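Local coordinates for protein phosphoglycerol transferase GacH (Streptococcus pyogenes MGAS5005, PDB 6DGM) that probably transfers glycerol phosphate onto the rhamnose polysaccharide of group A Streptococcus, using this catalytic domain of a membrane protein, which binds manganese and sn-glycerol-1-phosphate, at residues A[44-49]-A[265-270]; A[70-75]-A[290-295]; A[93-98]-A[308-313]; A[137-142]-A[204-209]. All coordinates share one frame; numbering follows the deposited sequence.

Interaction 1: residues A[44-49]-A[265-270]; sequences LLSESL and VVFYGD. With MN (manganese (II) ion), chain C; 1GP (sn-glycerol-1-phosphate), chain D.
In E47 CG stands anti to the backbone N (chi1 175°) and the bend at chi2 sets CD, whereas in D270 CG sits between the backbone N and the carbonyl carbon (chi1 54°). Both carboxylates bind one manganese ion. E47 uses both oxygens, OE1 at 2.2 Å and OE2 at 2.3 Å from the metal, while D270 OD2 binds it at 2.1 Å. The carboxylate planes stand 76° apart, and the cation probably offsets the repulsion between E47 OE2 and D270 OD2, which lie 3.2 Å from each other. T89, H271 and O2P of sn-glycerol-1-phosphate complete the site. S48 steadies both ligands: its N donates to D270 OD1 on the syn side (2.8 Å), and its OG to the anti lone pair of E47 OE1 (2.7 Å). S48 belongs to a type II turn, S46 to L49, at the C-terminal end of strand 40-46. In the alkaline phosphatase-like fold of the sulfatase family this strand runs parallel to strand 263-269 inside the central sheet, joined here by L44 N to V266 O, Y268 N to L44 O and S46 N to Y268 O. On one sheet face L45 CA sits over the Y268 ring, offset toward its rim, and L45 CD2 rests 3.6 Å from D270 CG. On the other, L44 lies alongside F267 (CD1 to CD2 3.9 Å). From the turn, L49 brings CD1 to the F267 ring edge.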
loop_
_atom_site.group_PDB
_atom_site.type_symbol
_atom_site.label_atom_id
_atom_site.label_comp_id
_atom_site.label_asym_id
_atom_site.label_seq_id
_atom_site.Cartn_x
_atom_site.Cartn_y
_atom_site.Cartn_z
ATOM N N LEU A 44 -2.566 -3.637 4.417
ATOM C CA LEU A 44 -3.972 -3.326 4.692
ATOM C C LEU A 44 -4.307 -2.061 3.914
ATOM O O LEU A 44 -4.005 -0.949 4.356
ATOM C CB LEU A 44 -4.159 -3.125 6.184
ATOM C CG LEU A 44 -5.564 -3.270 6.779
ATOM C CD1 LEU A 44 -6.544 -2.365 6.061
ATOM C CD2 LEU A 44 -6.040 -4.694 6.727
ATOM N N LEU A 45 -4.885 -2.239 2.729
ATOM C CA LEU A 45 -5.392 -1.138 1.918
ATOM C C LEU A 45 -6.762 -0.788 2.476
ATOM O O LEU A 45 -7.699 -1.580 2.371
ATOM C CB LEU A 45 -5.452 -1.565 0.458
ATOM C CG LEU A 45 -5.811 -0.492 -0.581
ATOM C CD1 LEU A 45 -5.565 -0.985 -2.008
ATOM C CD2 LEU A 45 -7.269 -0.003 -0.423
ATOM N N SER A 46 -6.864 0.384 3.087
ATOM C CA SER A 46 -8.086 0.858 3.732
ATOM C C SER A 46 -8.786 1.774 2.726
ATOM O O SER A 46 -8.397 2.933 2.539
ATOM C CB SER A 46 -7.737 1.580 5.028
ATOM O OG SER A 46 -8.910 1.978 5.726
ATOM N N GLU A 47 -9.790 1.229 2.050
ATOM C CA GLU A 47 -10.435 1.886 0.925
ATOM C C GLU A 47 -10.858 3.302 1.264
ATOM O O GLU A 47 -11.600 3.534 2.215
ATOM C CB GLU A 47 -11.651 1.046 0.539
ATOM C CG GLU A 47 -12.539 1.643 -0.568
ATOM C CD GLU A 47 -11.757 1.957 -1.825
ATOM O OE1 GLU A 47 -11.693 3.148 -2.182
ATOM O OE2 GLU A 47 -11.215 1.027 -2.446
ATOM N N SER A 48 -10.385 4.237 0.463
ATOM C CA SER A 48 -10.784 5.636 0.509
ATOM C C SER A 48 -10.465 6.329 1.826
ATOM O O SER A 48 -11.028 7.391 2.100
ATOM C CB SER A 48 -12.277 5.790 0.177
ATOM O OG SER A 48 -12.532 5.468 -1.173
ATOM N N LEU A 49 -9.557 5.806 2.642
ATOM C CA LEU A 49 -9.285 6.421 3.936
ATOM C C LEU A 49 -8.309 7.595 3.835
ATOM O O LEU A 49 -7.156 7.442 3.427
ATOM C CB LEU A 49 -8.770 5.381 4.932
ATOM C CG LEU A 49 -8.554 5.980 6.329
ATOM C CD1 LEU A 49 -9.035 5.022 7.391
ATOM C CD2 LEU A 49 -7.098 6.364 6.563
ATOM N N VAL A 265 2.032 -4.399 10.307
ATOM C CA VAL A 265 0.933 -3.953 9.458
ATOM C C VAL A 265 1.390 -2.712 8.700
ATOM O O VAL A 265 1.875 -1.746 9.304
ATOM C CB VAL A 265 -0.313 -3.611 10.291
ATOM C CG1 VAL A 265 -1.431 -3.103 9.395
ATOM C CG2 VAL A 265 -0.786 -4.815 11.124
ATOM N N VAL A 266 1.224 -2.738 7.380
ATOM C CA VAL A 266 1.353 -1.561 6.531
ATOM C C VAL A 266 -0.073 -1.134 6.196
ATOM O O VAL A 266 -0.775 -1.834 5.469
ATOM C CB VAL A 266 2.149 -1.861 5.257
ATOM C CG1 VAL A 266 2.254 -0.611 4.397
ATOM C CG2 VAL A 266 3.540 -2.413 5.589
ATOM N N PHE A 267 -0.514 -0.015 6.760
ATOM C CA PHE A 267 -1.894 0.447 6.679
ATOM C C PHE A 267 -1.902 1.748 5.899
ATOM O O PHE A 267 -1.137 2.658 6.211
ATOM C CB PHE A 267 -2.394 0.710 8.106
ATOM C CG PHE A 267 -3.822 1.149 8.187
ATOM C CD1 PHE A 267 -4.150 2.485 8.017
ATOM C CD2 PHE A 267 -4.830 0.237 8.461
ATOM C CE1 PHE A 267 -5.462 2.908 8.096
ATOM C CE2 PHE A 267 -6.161 0.664 8.547
ATOM C CZ PHE A 267 -6.464 2.005 8.362
ATOM N N TYR A 268 -2.793 1.861 4.909
ATOM C CA TYR A 268 -2.797 3.066 4.095
ATOM C C TYR A 268 -4.144 3.235 3.411
ATOM O O TYR A 268 -4.807 2.253 3.067
ATOM C CB TYR A 268 -1.672 3.048 3.034
ATOM C CG TYR A 268 -1.878 2.023 1.935
ATOM C CD1 TYR A 268 -1.611 0.675 2.150
ATOM C CD2 TYR A 268 -2.332 2.412 0.672
ATOM C CE1 TYR A 268 -1.789 -0.258 1.145
ATOM C CE2 TYR A 268 -2.516 1.480 -0.342
ATOM C CZ TYR A 268 -2.238 0.156 -0.101
ATOM O OH TYR A 268 -2.415 -0.750 -1.120
ATOM N N GLY A 269 -4.527 4.491 3.201
ATOM C CA GLY A 269 -5.630 4.763 2.302
ATOM C C GLY A 269 -5.129 4.816 0.870
ATOM O O GLY A 269 -4.061 5.363 0.569
ATOM N N ASP A 270 -5.918 4.239 -0.044
ATOM C CA ASP A 270 -5.481 4.168 -1.438
ATOM C C ASP A 270 -5.587 5.507 -2.164
ATOM O O ASP A 270 -4.764 5.803 -3.036
ATOM C CB ASP A 270 -6.190 3.046 -2.198
ATOM C CG ASP A 270 -7.723 3.115 -2.133
ATOM O OD1 ASP A 270 -8.294 3.829 -1.277
ATOM O OD2 ASP A 270 -8.373 2.453 -2.974
HETATM MN MN MN C . -10.257 2.601 -3.807
HETATM C C3 1GP D . -13.656 -3.089 -5.687
HETATM O O3 1GP D . -11.361 -2.567 -5.047
HETATM C C2 1GP D . -12.428 -2.247 -5.962
HETATM O O2 1GP D . -13.466 -4.465 -6.013
HETATM C C1 1GP D . -12.759 -0.765 -5.874
HETATM O O1P 1GP D . -11.698 0.019 -6.429
HETATM O O2P 1GP D . -11.876 2.452 -5.371
HETATM O O3P 1GP D . -10.910 1.941 -7.764
HETATM O O4P 1GP D . -13.397 1.702 -7.280
HETATM P P 1GP D . -11.959 1.599 -6.684
#

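Interaction 2: residues A[70-75]-A[290-295]; sequences AIKNST and LTDYFI
I71 sets one methyl squarely on the F294 ring: CG2 lies 3.6 Å above the ring plane, over its centre and only 4° off the normal, a CH-pi contact nearly equidistant from all six ring carbons. The ring of F267 lies nearly parallel to F294, displaced sidewards, on the side away from I71, so the F294 ring lies between the I71 methyl and the F267 ring. K72 and D292 approach each other at about a right angle. The lysine chain is extended at chi2 but bent at chi3 (72°), and NZ reaches D292 OD2 at 2.8 Å, forming a salt bridge on the anti lone pair of that oxygen. On the way CE passes 3.7 Å from Y293 O. D292 OD1 has its own partners, a salt bridge to R54 and a bond from D51 N, so the buried carboxylate is held at both oxygens. Helix 66-74 thus packs across strand 290-297 of the central mixed sheet; the axes of helix 70-74 and strand 290-295 are inclined at 51°, and the chain leaves the helix to enter strand 77-81, the antiparallel neighbour of that same strand. At this exit S74 N and S74 OG both donate to I71 O. T75 turns OG1 anti to its backbone N and donates to I295 O (2.7 Å), somewhat tilted from the carbonyl plane, while T75 CG2 lies 3.3 Å from that same oxygen.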
loop_
_atom_site.group_PDB
_atom_site.type_symbol
_atom_site.label_atom_id
_atom_site.label_comp_id
_atom_site.label_asym_id
_atom_site.label_seq_id
_atom_site.Cartn_x
_atom_site.Cartn_y
_atom_site.Cartn_z
ATOM N N ALA A 70 -3.213 8.743 16.742
ATOM C CA ALA A 70 -2.352 8.333 17.840
ATOM C C ALA A 70 -1.404 7.224 17.402
ATOM O O ALA A 70 -0.243 7.185 17.829
ATOM C CB ALA A 70 -3.209 7.864 19.005
ATOM N N ILE A 71 -1.890 6.297 16.584
ATOM C CA ILE A 71 -1.016 5.262 16.041
ATOM C C ILE A 71 0.090 5.897 15.207
ATOM O O ILE A 71 1.275 5.571 15.361
ATOM C CB ILE A 71 -1.837 4.236 15.238
ATOM C CG1 ILE A 71 -2.748 3.447 16.177
ATOM C CG2 ILE A 71 -0.894 3.317 14.459
ATOM C CD1 ILE A 71 -3.952 2.838 15.481
ATOM N N LYS A 72 -0.273 6.837 14.325
ATOM C CA LYS A 72 0.723 7.488 13.479
ATOM C C LYS A 72 1.797 8.177 14.321
ATOM O O LYS A 72 2.981 8.176 13.963
ATOM C CB LYS A 72 0.043 8.492 12.547
ATOM C CG LYS A 72 -0.855 7.859 11.480
ATOM C CD LYS A 72 -1.467 8.900 10.536
ATOM C CE LYS A 72 -0.427 9.476 9.586
ATOM N NZ LYS A 72 -0.929 10.666 8.850
ATOM N N ASN A 73 1.403 8.768 15.449
ATOM C CA ASN A 73 2.371 9.444 16.295
ATOM C C ASN A 73 3.343 8.472 16.958
ATOM O O ASN A 73 4.417 8.901 17.388
ATOM C CB ASN A 73 1.645 10.256 17.371
ATOM C CG ASN A 73 1.022 11.524 16.827
ATOM O OD1 ASN A 73 1.504 12.103 15.848
ATOM N ND2 ASN A 73 -0.058 11.970 17.467
ATOM N N SER A 74 2.996 7.178 17.026
ATOM C CA SER A 74 3.736 6.191 17.801
ATOM C C SER A 74 4.685 5.347 16.966
ATOM O O SER A 74 5.455 4.561 17.528
ATOM C CB SER A 74 2.766 5.219 18.497
ATOM O OG SER A 74 2.179 4.289 17.572
ATOM N N THR A 75 4.643 5.469 15.652
ATOM C CA THR A 75 5.378 4.550 14.801
ATOM C C THR A 75 5.655 5.248 13.480
ATOM O O THR A 75 5.169 6.352 13.228
ATOM C CB THR A 75 4.584 3.254 14.591
ATOM O OG1 THR A 75 5.445 2.270 14.013
ATOM C CG2 THR A 75 3.364 3.482 13.700
ATOM N N LEU A 290 -3.107 13.044 -1.228
ATOM C CA LEU A 290 -2.303 12.658 -0.073
ATOM C C LEU A 290 -3.176 11.957 0.962
ATOM O O LEU A 290 -4.000 12.596 1.630
ATOM C CB LEU A 290 -1.603 13.875 0.536
ATOM C CG LEU A 290 -0.519 14.501 -0.343
ATOM C CD1 LEU A 290 -0.044 15.811 0.236
ATOM C CD2 LEU A 290 0.651 13.524 -0.513
ATOM N N THR A 291 -2.953 10.653 1.129
ATOM C CA THR A 291 -3.651 9.852 2.123
ATOM C C THR A 291 -2.729 9.573 3.311
ATOM O O THR A 291 -1.544 9.912 3.310
ATOM C CB THR A 291 -4.098 8.524 1.510
ATOM O OG1 THR A 291 -2.929 7.733 1.220
ATOM C CG2 THR A 291 -4.888 8.732 0.229
ATOM N N ASP A 292 -3.291 8.915 4.331
ATOM C CA ASP A 292 -2.546 8.529 5.531
ATOM C C ASP A 292 -1.974 7.128 5.413
ATOM O O ASP A 292 -2.589 6.243 4.820
ATOM C CB ASP A 292 -3.490 8.576 6.735
ATOM C CG ASP A 292 -4.069 9.952 6.951
ATOM O OD1 ASP A 292 -5.116 10.265 6.322
ATOM O OD2 ASP A 292 -3.454 10.736 7.722
ATOM N N TYR A 293 -0.788 6.930 5.984
ATOM C CA TYR A 293 -0.243 5.588 6.125
ATOM C C TYR A 293 0.459 5.451 7.473
ATOM O O TYR A 293 0.915 6.427 8.074
ATOM C CB TYR A 293 0.744 5.213 4.996
ATOM C CG TYR A 293 2.172 5.669 5.263
ATOM C CD1 TYR A 293 3.063 4.843 5.939
ATOM C CD2 TYR A 293 2.620 6.934 4.872
ATOM C CE1 TYR A 293 4.343 5.257 6.218
ATOM C CE2 TYR A 293 3.908 7.356 5.152
ATOM C CZ TYR A 293 4.767 6.509 5.818
ATOM O OH TYR A 293 6.056 6.890 6.111
ATOM N N PHE A 294 0.554 4.208 7.932
ATOM C CA PHE A 294 1.436 3.868 9.038
ATOM C C PHE A 294 1.985 2.461 8.842
ATOM O O PHE A 294 1.407 1.634 8.130
ATOM C CB PHE A 294 0.785 4.054 10.423
ATOM C CG PHE A 294 -0.373 3.130 10.727
ATOM C CD1 PHE A 294 -0.156 1.811 11.060
ATOM C CD2 PHE A 294 -1.677 3.611 10.745
ATOM C CE1 PHE A 294 -1.202 0.966 11.364
ATOM C CE2 PHE A 294 -2.736 2.773 11.068
ATOM C CZ PHE A 294 -2.496 1.450 11.385
ATOM N N ILE A 295 3.122 2.209 9.484
ATOM C CA ILE A 295 3.777 0.911 9.486
ATOM C C ILE A 295 3.983 0.586 10.960
ATOM O O ILE A 295 4.765 1.259 11.638
ATOM C CB ILE A 295 5.104 0.928 8.717
ATOM C CG1 ILE A 295 4.863 1.330 7.252
ATOM C CG2 ILE A 295 5.743 -0.447 8.785
ATOM C CD1 ILE A 295 6.124 1.403 6.380
#

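Interaction 3: residues A[93-98]-A[308-313]; sequences EFQTLT and LINSSD
Q95 and T96 pack against S311 and S312 in a small, buried contact of mostly van der Waals kind, where helix 89-98 packs against the turn that follows strand 308-310, an outermost strand of the central mixed sheet in this alkaline phosphatase-like fold. Q95 carries most of it. Its CB presses on S311 OG at 3.2 Å, and the rest of the extended side chain passes the same hydroxyl, with NE2 at 3.3 Å from S311 OG but badly angled for a bond. The amide finds its partners outside the two segments: D83 and the carbonyl of N91 take NE2, and F102 N donates to OE1, so the buried polar end is satisfied and fixed in rotation. T96 flanks it, its CG2 3.8 Å from S311 O, while its hydroxyl turns back into the helix and donates to E93 O. The turn is tied to itself by N310 N, which donates to D313 OD2 (2.9 Å), and by D313 N, which donates to N310 O. A water lies within bonding distance of T96 O (2.8 Å) and, weakly, of S312 O. Beside it, the CA-H of S312 points almost straight at Q95 O, CA to O 3.5 Å, with 170° at the hydrogen.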
loop_
_atom_site.group_PDB
_atom_site.type_symbol
_atom_site.label_atom_id
_atom_site.label_comp_id
_atom_site.label_asym_id
_atom_site.label_seq_id
_atom_site.Cartn_x
_atom_site.Cartn_y
_atom_site.Cartn_z
ATOM N N GLU A 93 -2.429 -0.916 -5.062
ATOM C CA GLU A 93 -2.184 -2.275 -4.604
ATOM C C GLU A 93 -0.999 -2.906 -5.329
ATOM O O GLU A 93 -0.082 -3.444 -4.693
ATOM C CB GLU A 93 -3.457 -3.074 -4.860
ATOM C CG GLU A 93 -3.520 -4.460 -4.232
ATOM C CD GLU A 93 -4.751 -5.190 -4.725
ATOM O OE1 GLU A 93 -5.767 -4.509 -4.971
ATOM O OE2 GLU A 93 -4.690 -6.423 -4.918
ATOM N N PHE A 94 -0.999 -2.846 -6.664
ATOM C CA PHE A 94 0.108 -3.373 -7.460
ATOM C C PHE A 94 1.439 -2.779 -7.019
ATOM O O PHE A 94 2.449 -3.485 -6.898
ATOM C CB PHE A 94 -0.136 -3.033 -8.941
ATOM C CG PHE A 94 1.032 -3.325 -9.852
ATOM C CD1 PHE A 94 2.071 -2.407 -10.006
ATOM C CD2 PHE A 94 1.076 -4.496 -10.587
ATOM C CE1 PHE A 94 3.145 -2.653 -10.869
ATOM C CE2 PHE A 94 2.145 -4.753 -11.464
ATOM C CZ PHE A 94 3.189 -3.842 -11.587
ATOM N N GLN A 95 1.460 -1.474 -6.783
ATOM C CA GLN A 95 2.700 -0.806 -6.409
ATOM C C GLN A 95 3.184 -1.257 -5.035
ATOM O O GLN A 95 4.400 -1.420 -4.820
ATOM C CB GLN A 95 2.491 0.705 -6.451
ATOM C CG GLN A 95 2.249 1.236 -7.852
ATOM C CD GLN A 95 1.987 2.692 -7.858
ATOM O OE1 GLN A 95 2.917 3.488 -7.875
ATOM N NE2 GLN A 95 0.712 3.073 -7.811
ATOM N N THR A 96 2.265 -1.497 -4.092
ATOM C CA THR A 96 2.731 -1.997 -2.798
ATOM C C THR A 96 3.391 -3.365 -2.947
ATOM O O THR A 96 4.413 -3.650 -2.304
ATOM C CB THR A 96 1.602 -2.070 -1.761
ATOM O OG1 THR A 96 0.705 -3.157 -2.047
ATOM C CG2 THR A 96 0.838 -0.755 -1.673
ATOM N N LEU A 97 2.831 -4.226 -3.781
ATOM C CA LEU A 97 3.342 -5.587 -3.855
ATOM C C LEU A 97 4.651 -5.668 -4.632
ATOM O O LEU A 97 5.576 -6.370 -4.200
ATOM C CB LEU A 97 2.311 -6.497 -4.503
ATOM C CG LEU A 97 1.000 -6.711 -3.747
ATOM C CD1 LEU A 97 0.101 -7.587 -4.576
ATOM C CD2 LEU A 97 1.252 -7.324 -2.369
ATOM N N THR A 98 4.742 -4.984 -5.771
ATOM C CA THR A 98 5.918 -5.077 -6.626
ATOM C C THR A 98 6.983 -4.038 -6.307
ATOM O O THR A 98 8.168 -4.264 -6.599
ATOM C CB THR A 98 5.534 -4.879 -8.103
ATOM O OG1 THR A 98 5.039 -3.551 -8.310
ATOM C CG2 THR A 98 4.485 -5.900 -8.549
ATOM N N LEU A 308 6.441 11.749 3.670
ATOM C CA LEU A 308 5.715 11.701 2.405
ATOM C C LEU A 308 6.419 10.672 1.534
ATOM O O LEU A 308 7.578 10.869 1.138
ATOM C CB LEU A 308 5.725 13.073 1.738
ATOM C CG LEU A 308 5.209 13.156 0.303
ATOM C CD1 LEU A 308 3.828 12.589 0.198
ATOM C CD2 LEU A 308 5.247 14.597 -0.175
ATOM N N ILE A 309 5.719 9.582 1.225
ATOM C CA ILE A 309 6.261 8.525 0.385
ATOM C C ILE A 309 5.184 8.096 -0.603
ATOM O O ILE A 309 4.045 8.558 -0.557
ATOM C CB ILE A 309 6.781 7.330 1.199
ATOM C CG1 ILE A 309 5.648 6.634 1.952
ATOM C CG2 ILE A 309 7.890 7.797 2.175
ATOM C CD1 ILE A 309 6.147 5.473 2.815
ATOM N N ASN A 310 5.574 7.220 -1.517
ATOM C CA ASN A 310 4.681 6.673 -2.525
ATOM C C ASN A 310 4.266 5.269 -2.121
ATOM O O ASN A 310 4.932 4.612 -1.323
ATOM C CB ASN A 310 5.450 6.582 -3.844
ATOM C CG ASN A 310 4.558 6.725 -5.050
ATOM O OD1 ASN A 310 3.683 7.597 -5.096
ATOM N ND2 ASN A 310 4.775 5.867 -6.046
ATOM N N SER A 311 3.162 4.794 -2.712
ATOM C CA SER A 311 2.716 3.429 -2.432
ATOM C C SER A 311 3.794 2.401 -2.779
ATOM O O SER A 311 3.916 1.366 -2.113
ATOM C CB SER A 311 1.426 3.115 -3.197
ATOM O OG SER A 311 1.565 3.208 -4.618
ATOM N N SER A 312 4.583 2.672 -3.821
ATOM C CA SER A 312 5.627 1.758 -4.254
ATOM C C SER A 312 6.773 1.657 -3.259
ATOM O O SER A 312 7.582 0.733 -3.368
ATOM C CB SER A 312 6.159 2.209 -5.619
ATOM O OG SER A 312 6.587 3.553 -5.551
ATOM N N ASP A 313 6.863 2.582 -2.302
ATOM C CA ASP A 313 7.933 2.618 -1.324
ATOM C C ASP A 313 7.663 1.760 -0.093
ATOM O O ASP A 313 8.545 1.642 0.755
ATOM C CB ASP A 313 8.136 4.057 -0.817
ATOM C CG ASP A 313 8.713 4.996 -1.855
ATOM O OD1 ASP A 313 9.585 4.573 -2.651
ATOM O OD2 ASP A 313 8.281 6.174 -1.862
HETATM O O HOH W 1 6.190 -1.517 -2.011
#

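Interaction 4: residues A[137-142]-A[204-209]; sequences AMHPAS and ITMQNH. With 1GP (sn-glycerol-1-phosphate), chain D.
H139 and I204 meet at the C-terminal ends of two parallel neighbours of the central sheet, strands 135-139 and 200-204, where the alkaline phosphatase-like fold opens its pocket for sn-glycerol-1-phosphate. Hydrogen bonds join the segments twice. I204 N donates to M138 O in regular strand fashion (2.9 Å), and H139 ND1 donates to I204 O at 2.8 Å in a nearly straight bond of 172°. The acceptor lies in the imidazole plane, but the donor stands 47° above the carbonyl plane. This bond anchors one nitrogen of the ring; the other, NE2, is hydrogen-bonded to the ligand hydroxyl O2 at 2.7 Å. CG of H139 is anti to the backbone N (chi1 177°), and the ring puts ND1 on I204 O and NE2 on the ligand. H209, at the end of a type I turn starting at M206, contributes a second ligand bond, from NE2 to the phosphate oxygen O4P (2.9 Å), met at the ring edge. T205 OG1 accepts from E47 N, tying this loop to a manganese ligand. Van der Waals packing completes the joint. P140, centre of an inverse gamma turn, slides past M206 in the opposite direction (CG to CB 3.9 Å). I204 CG2 lies 3.5 Å from H139 ND1. M206, bent at chi2 and chi3, brings CG to 3.5 Å from H139 CE1 and rests SD 3.9 Å from the ligand C3.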
loop_
_atom_site.group_PDB
_atom_site.type_symbol
_atom_site.label_atom_id
_atom_site.label_comp_id
_atom_site.label_asym_id
_atom_site.label_seq_id
_atom_site.Cartn_x
_atom_site.Cartn_y
_atom_site.Cartn_z
ATOM N N ALA A 137 -4.885 -13.537 0.474
ATOM C CA ALA A 137 -5.519 -12.308 0.028
ATOM C C ALA A 137 -6.961 -12.251 0.514
ATOM O O ALA A 137 -7.600 -13.281 0.704
ATOM C CB ALA A 137 -5.500 -12.201 -1.519
ATOM N N MET A 138 -7.466 -11.035 0.717
ATOM C CA MET A 138 -8.815 -10.831 1.234
ATOM C C MET A 138 -9.415 -9.564 0.654
ATOM O O MET A 138 -8.792 -8.504 0.735
ATOM C CB MET A 138 -8.773 -10.678 2.760
ATOM C CG MET A 138 -8.140 -11.848 3.450
ATOM S SD MET A 138 -7.960 -11.613 5.249
ATOM C CE MET A 138 -9.559 -11.180 5.685
ATOM N N HIS A 139 -10.638 -9.665 0.123
ATOM C CA HIS A 139 -11.351 -8.494 -0.387
ATOM C C HIS A 139 -12.850 -8.762 -0.439
ATOM O O HIS A 139 -13.279 -9.695 -1.128
ATOM C CB HIS A 139 -10.868 -8.158 -1.794
ATOM C CG HIS A 139 -11.606 -7.015 -2.429
ATOM N ND1 HIS A 139 -11.685 -5.768 -1.845
ATOM C CD2 HIS A 139 -12.254 -6.915 -3.615
ATOM C CE1 HIS A 139 -12.355 -4.951 -2.643
ATOM N NE2 HIS A 139 -12.726 -5.630 -3.714
ATOM N N PRO A 140 -13.694 -7.982 0.274
ATOM C CA PRO A 140 -15.132 -8.306 0.295
ATOM C C PRO A 140 -15.895 -7.772 -0.920
ATOM O O PRO A 140 -16.792 -6.939 -0.817
ATOM C CB PRO A 140 -15.598 -7.717 1.632
ATOM C CG PRO A 140 -14.580 -6.783 2.078
ATOM C CD PRO A 140 -13.311 -7.028 1.338
ATOM N N ALA A 141 -15.541 -8.291 -2.087
ATOM C CA ALA A 141 -16.318 -8.109 -3.309
ATOM C C ALA A 141 -15.996 -9.315 -4.187
ATOM O O ALA A 141 -15.581 -10.363 -3.678
ATOM C CB ALA A 141 -16.017 -6.752 -3.960
ATOM N N SER A 142 -16.169 -9.170 -5.497
ATOM C CA SER A 142 -15.784 -10.247 -6.398
ATOM C C SER A 142 -14.266 -10.363 -6.499
ATOM O O SER A 142 -13.561 -9.373 -6.719
ATOM C CB SER A 142 -16.346 -10.017 -7.798
ATOM O OG SER A 142 -15.785 -10.968 -8.689
ATOM N N ILE A 204 -7.745 -5.814 1.086
ATOM C CA ILE A 204 -8.347 -4.658 0.436
ATOM C C ILE A 204 -9.757 -4.501 1.001
ATOM O O ILE A 204 -10.638 -5.324 0.719
ATOM C CB ILE A 204 -8.400 -4.826 -1.086
ATOM C CG1 ILE A 204 -7.017 -5.115 -1.689
ATOM C CG2 ILE A 204 -8.977 -3.571 -1.750
ATOM C CD1 ILE A 204 -6.732 -6.613 -1.859
ATOM N N THR A 205 -9.974 -3.450 1.777
ATOM C CA THR A 205 -11.272 -3.296 2.420
ATOM C C THR A 205 -12.309 -2.787 1.425
ATOM O O THR A 205 -12.000 -2.443 0.276
ATOM C CB THR A 205 -11.215 -2.377 3.638
ATOM O OG1 THR A 205 -10.998 -1.024 3.214
ATOM C CG2 THR A 205 -10.125 -2.813 4.609
ATOM N N MET A 206 -13.564 -2.728 1.893
ATOM C CA MET A 206 -14.649 -2.169 1.102
ATOM C C MET A 206 -15.555 -1.203 1.851
ATOM O O MET A 206 -16.299 -0.471 1.191
ATOM C CB MET A 206 -15.524 -3.293 0.527
ATOM C CG MET A 206 -15.100 -3.805 -0.821
ATOM S SD MET A 206 -15.180 -2.516 -2.096
ATOM C CE MET A 206 -16.798 -2.755 -2.803
ATOM N N GLN A 207 -15.525 -1.179 3.185
ATOM C CA GLN A 207 -16.535 -0.439 3.937
ATOM C C GLN A 207 -16.713 0.994 3.432
ATOM O O GLN A 207 -17.850 1.458 3.258
ATOM C CB GLN A 207 -16.188 -0.417 5.416
ATOM C CG GLN A 207 -17.221 0.299 6.262
ATOM C CD GLN A 207 -16.740 0.482 7.666
ATOM O OE1 GLN A 207 -16.661 -0.478 8.421
ATOM N NE2 GLN A 207 -16.356 1.711 8.014
ATOM N N ASN A 208 -15.611 1.728 3.241
ATOM C CA ASN A 208 -15.672 3.163 2.977
ATOM C C ASN A 208 -15.635 3.494 1.492
ATOM O O ASN A 208 -15.410 4.651 1.118
ATOM C CB ASN A 208 -14.588 3.870 3.778
ATOM C CG ASN A 208 -14.806 3.675 5.261
ATOM O OD1 ASN A 208 -15.947 3.511 5.678
ATOM N ND2 ASN A 208 -13.737 3.602 6.048
ATOM N N HIS A 209 -15.944 2.517 0.645
ATOM C CA HIS A 209 -16.134 2.755 -0.770
ATOM C C HIS A 209 -17.432 3.506 -1.023
ATOM O O HIS A 209 -18.447 3.258 -0.373
ATOM C CB HIS A 209 -16.195 1.407 -1.496
ATOM C CG HIS A 209 -15.967 1.501 -2.973
ATOM N ND1 HIS A 209 -16.918 1.974 -3.848
ATOM C CD2 HIS A 209 -14.893 1.163 -3.730
ATOM C CE1 HIS A 209 -16.441 1.937 -5.080
ATOM N NE2 HIS A 209 -15.213 1.455 -5.035
HETATM C C3 1GP D . -13.656 -3.089 -5.687
HETATM O O3 1GP D . -11.361 -2.567 -5.047
HETATM C C2 1GP D . -12.428 -2.247 -5.962
HETATM O O2 1GP D . -13.466 -4.465 -6.013
HETATM C C1 1GP D . -12.759 -0.765 -5.874
HETATM O O1P 1GP D . -11.698 0.019 -6.429
HETATM O O2P 1GP D . -11.876 2.452 -5.371
HETATM O O3P 1GP D . -10.910 1.941 -7.764
HETATM O O4P 1GP D . -13.397 1.702 -7.280
HETATM P P 1GP D . -11.959 1.599 -6.684
#

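All four contacts reach one mixed sheet, with interaction 1 at its middle. Interaction 1 binds the phosphate through manganese; interaction 4 reaches both ends of the ligand, H139 at the glycerol hydroxyl and H209 at the phosphate. They join directly through E47 N and T205 OG1, 2.8 Å apart, and along the chain interaction 4 is nested within the loop closed by interaction 1. Interaction 2 continues the sheet by F267 O to F294 N (2.9 Å) and G269 O to T291 OG1 (2.7 Å), yet the D292 side chain lies about 14 Å from the metal. Interaction 3 meets interaction 1 where T96 CG2 touches Y268 OH (3.3 Å); its Q95 side chain is about 12 Å from the ligand.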